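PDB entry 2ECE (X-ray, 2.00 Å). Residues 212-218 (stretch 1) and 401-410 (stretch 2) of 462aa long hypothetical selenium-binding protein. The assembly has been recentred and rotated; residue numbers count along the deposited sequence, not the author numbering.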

# COMPACT_ATOMS: atom_id res chain seq x y z
N THR A 212 -9.15 -11.01 -13.89
CA THR A 212 -9.08 -9.82 -14.74
C THR A 212 -7.66 -9.24 -14.78
O THR A 212 -7.15 -8.89 -15.84
CB THR A 212 -10.02 -8.70 -14.26
OG1 THR A 212 -11.39 -9.10 -14.43
CG2 THR A 212 -9.76 -7.41 -15.05
N ILE A 213 -7.03 -9.16 -13.60
CA ILE A 213 -5.71 -8.55 -13.48
C ILE A 213 -4.45 -9.41 -13.61
O ILE A 213 -3.44 -8.93 -14.11
CB ILE A 213 -5.59 -7.77 -12.14
CG1 ILE A 213 -5.52 -8.74 -10.96
CG2 ILE A 213 -6.79 -6.85 -11.96
CD1 ILE A 213 -4.10 -9.06 -10.52
N GLU A 214 -4.50 -10.67 -13.19
CA GLU A 214 -3.30 -11.50 -13.24
C GLU A 214 -2.52 -11.60 -14.56
O GLU A 214 -1.29 -11.62 -14.53
CB GLU A 214 -3.61 -12.90 -12.71
CG GLU A 214 -4.09 -12.88 -11.26
CD GLU A 214 -4.15 -14.25 -10.62
OE1 GLU A 214 -4.53 -15.22 -11.30
OE2 GLU A 214 -3.83 -14.36 -9.42
N ASP A 215 -3.20 -11.65 -15.70
CA ASP A 215 -2.48 -11.73 -16.97
C ASP A 215 -2.14 -10.37 -17.57
O ASP A 215 -1.72 -10.28 -18.72
CB ASP A 215 -3.27 -12.56 -18.00
CG ASP A 215 -3.33 -14.03 -17.63
OD1 ASP A 215 -2.36 -14.53 -17.04
OD2 ASP A 215 -4.35 -14.69 -17.94
N GLY A 216 -2.33 -9.31 -16.79
CA GLY A 216 -2.02 -7.97 -17.27
C GLY A 216 -3.23 -7.09 -17.49
O GLY A 216 -4.37 -7.53 -17.37
N LEU A 217 -2.97 -5.83 -17.81
CA LEU A 217 -4.03 -4.85 -18.05
C LEU A 217 -4.48 -4.94 -19.50
O LEU A 217 -3.68 -4.83 -20.42
CB LEU A 217 -3.51 -3.44 -17.79
CG LEU A 217 -4.48 -2.31 -17.42
CD1 LEU A 217 -3.95 -1.02 -18.01
CD2 LEU A 217 -5.89 -2.58 -17.92
N LYS A 218 -5.78 -5.15 -19.69
CA LYS A 218 -6.35 -5.22 -21.02
C LYS A 218 -7.29 -4.03 -21.10
O LYS A 218 -8.35 -4.03 -20.50
CB LYS A 218 -7.10 -6.53 -21.23
CG LYS A 218 -6.18 -7.72 -21.45
CD LYS A 218 -6.94 -9.04 -21.50
CE LYS A 218 -6.00 -10.20 -21.84
NZ LYS A 218 -4.81 -10.23 -20.95
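Stretch 2, residues 401-410: LYSTWDNQFY

Stretch 2 lays one side of a helix against the turn of stretch 1. Tyr402 leads into the helix, which runs through Phe409; Tyr410 is the first residue to leave helical angles. Across from the helix, Ile213 to Gly216 form a type I beta turn closed by Gly216 N to Ile213 O at 2.9 Å, and Leu217 continues extended. The backbones come nearest at Gly216 and Thr404, whose CA atoms are 5.1 Å apart. The two chains advance together past this point: before it Ile213 and Glu214 meet Tyr402, and after it Leu217 reaches Phe409.

The polar rule is that helix side chains read the backbone of the turn and of the residue after it. Trp405 NE1 donates to Ile213 O at 3.1 Å, so this carbonyl serves both the turn and the indole. Thr404 OG1 donates to Glu214 O at 2.9 Å. Gln408 uses its whole amide: OE1 accepts from Leu217 N at 2.7 Å, nearly straight, and NE2 donates to Leu217 O at 2.9 Å, a two-pronged match to one residue's backbone. A water extends the network, donating to Glu214 OE2 and accepting from Tyr402 OH, each at 2.8 Å.

Apolar contacts fill in around these bonds. Ile213 CD1 lies over a face of the Tyr402 ring, 4.0 Å from its centroid. Leu217 CB sits almost squarely over the six-membered ring of Trp405, 3.9 Å from the centroid, while Leu217 CD1 meets the edge of Phe409 at CZ, 4.0 Å away. Trp405 thus combines an edge-on hydrogen bond with a face-on apolar contact.

Glycine at 216 follows from its backbone angles, 111/174, where a CB would jam against the preceding carbonyl oxygen. An ideal CB on Gly216 would also stand just 3.1 Å from Gln408 OE1, so the bare position also leaves room for the glutamine.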

# COMPACT_ATOMS: atom_id res chain seq x y z
N LEU A 401 4.82 -2.49 -9.27
CA LEU A 401 3.38 -2.45 -9.06
C LEU A 401 2.79 -3.86 -8.99
O LEU A 401 2.15 -4.24 -8.00
CB LEU A 401 2.69 -1.67 -10.19
CG LEU A 401 1.15 -1.59 -10.15
CD1 LEU A 401 0.71 -0.84 -8.89
CD2 LEU A 401 0.63 -0.89 -11.40
N TYR A 402 3.01 -4.63 -10.05
CA TYR A 402 2.52 -6.00 -10.14
C TYR A 402 3.26 -6.70 -11.29
O TYR A 402 3.38 -6.16 -12.39
CB TYR A 402 1.00 -5.99 -10.37
CG TYR A 402 0.36 -7.37 -10.32
CD1 TYR A 402 0.33 -8.19 -11.45
CD2 TYR A 402 -0.15 -7.88 -9.12
CE1 TYR A 402 -0.20 -9.49 -11.39
CE2 TYR A 402 -0.68 -9.17 -9.05
CZ TYR A 402 -0.70 -9.97 -10.19
OH TYR A 402 -1.21 -11.24 -10.13
N SER A 403 3.77 -7.90 -11.02
CA SER A 403 4.53 -8.69 -11.99
C SER A 403 4.21 -8.45 -13.47
O SER A 403 5.04 -7.94 -14.21
CB SER A 403 4.37 -10.18 -11.68
OG SER A 403 3.01 -10.57 -11.76
N THR A 404 3.00 -8.80 -13.89
CA THR A 404 2.62 -8.64 -15.28
C THR A 404 2.36 -7.21 -15.74
O THR A 404 2.52 -6.90 -16.92
CB THR A 404 1.40 -9.52 -15.62
OG1 THR A 404 0.37 -9.30 -14.64
CG2 THR A 404 1.80 -10.99 -15.61
N TRP A 405 1.95 -6.34 -14.81
CA TRP A 405 1.72 -4.95 -15.18
C TRP A 405 3.06 -4.25 -15.38
O TRP A 405 3.20 -3.40 -16.26
CB TRP A 405 0.87 -4.24 -14.12
CG TRP A 405 -0.56 -4.72 -14.09
CD1 TRP A 405 -0.99 -6.02 -14.16
CD2 TRP A 405 -1.74 -3.91 -14.00
NE1 TRP A 405 -2.37 -6.06 -14.13
CE2 TRP A 405 -2.85 -4.79 -14.02
CE3 TRP A 405 -1.97 -2.53 -13.89
CZ2 TRP A 405 -4.18 -4.33 -13.95
CZ3 TRP A 405 -3.30 -2.07 -13.82
CH2 TRP A 405 -4.38 -2.97 -13.85
N ASP A 406 4.06 -4.60 -14.56
CA ASP A 406 5.39 -4.01 -14.69
C ASP A 406 5.86 -4.26 -16.12
O ASP A 406 6.34 -3.37 -16.81
CB ASP A 406 6.40 -4.67 -13.75
CG ASP A 406 6.13 -4.41 -12.28
OD1 ASP A 406 5.30 -3.54 -11.95
OD2 ASP A 406 6.77 -5.09 -11.45
N ASN A 407 5.72 -5.52 -16.53
CA ASN A 407 6.16 -5.96 -17.84
C ASN A 407 5.47 -5.27 -19.02
O ASN A 407 6.01 -5.26 -20.12
CB ASN A 407 6.00 -7.48 -17.94
CG ASN A 407 6.90 -8.22 -16.96
OD1 ASN A 407 7.81 -7.62 -16.36
ND2 ASN A 407 6.66 -9.52 -16.80
N GLN A 408 4.30 -4.69 -18.78
CA GLN A 408 3.59 -4.00 -19.85
C GLN A 408 4.02 -2.55 -19.98
O GLN A 408 4.23 -2.05 -21.09
CB GLN A 408 2.08 -4.02 -19.60
CG GLN A 408 1.45 -5.38 -19.71
CD GLN A 408 -0.03 -5.32 -19.39
OE1 GLN A 408 -0.41 -5.11 -18.24
NE2 GLN A 408 -0.86 -5.48 -20.41
N PHE A 409 4.15 -1.87 -18.85
CA PHE A 409 4.56 -0.47 -18.85
C PHE A 409 6.06 -0.23 -18.87
O PHE A 409 6.52 0.83 -19.28
CB PHE A 409 3.91 0.27 -17.67
CG PHE A 409 2.42 0.45 -17.82
CD1 PHE A 409 1.54 -0.54 -17.38
CD2 PHE A 409 1.91 1.59 -18.43
CE1 PHE A 409 0.16 -0.39 -17.56
CE2 PHE A 409 0.54 1.75 -18.62
CZ PHE A 409 -0.34 0.76 -18.18
N TYR A 410 6.82 -1.22 -18.42
CA TYR A 410 8.28 -1.15 -18.40
C TYR A 410 8.75 -2.51 -18.91
O TYR A 410 9.33 -3.30 -18.17
CB TYR A 410 8.80 -0.88 -16.98
CG TYR A 410 8.42 0.50 -16.48
CD1 TYR A 410 9.13 1.63 -16.90
CD2 TYR A 410 7.31 0.69 -15.67
CE1 TYR A 410 8.72 2.91 -16.53
CE2 TYR A 410 6.89 1.97 -15.29
CZ TYR A 410 7.60 3.08 -15.73
OH TYR A 410 7.17 4.34 -15.40
O HOH W 1 -2.88 -12.04 -8.09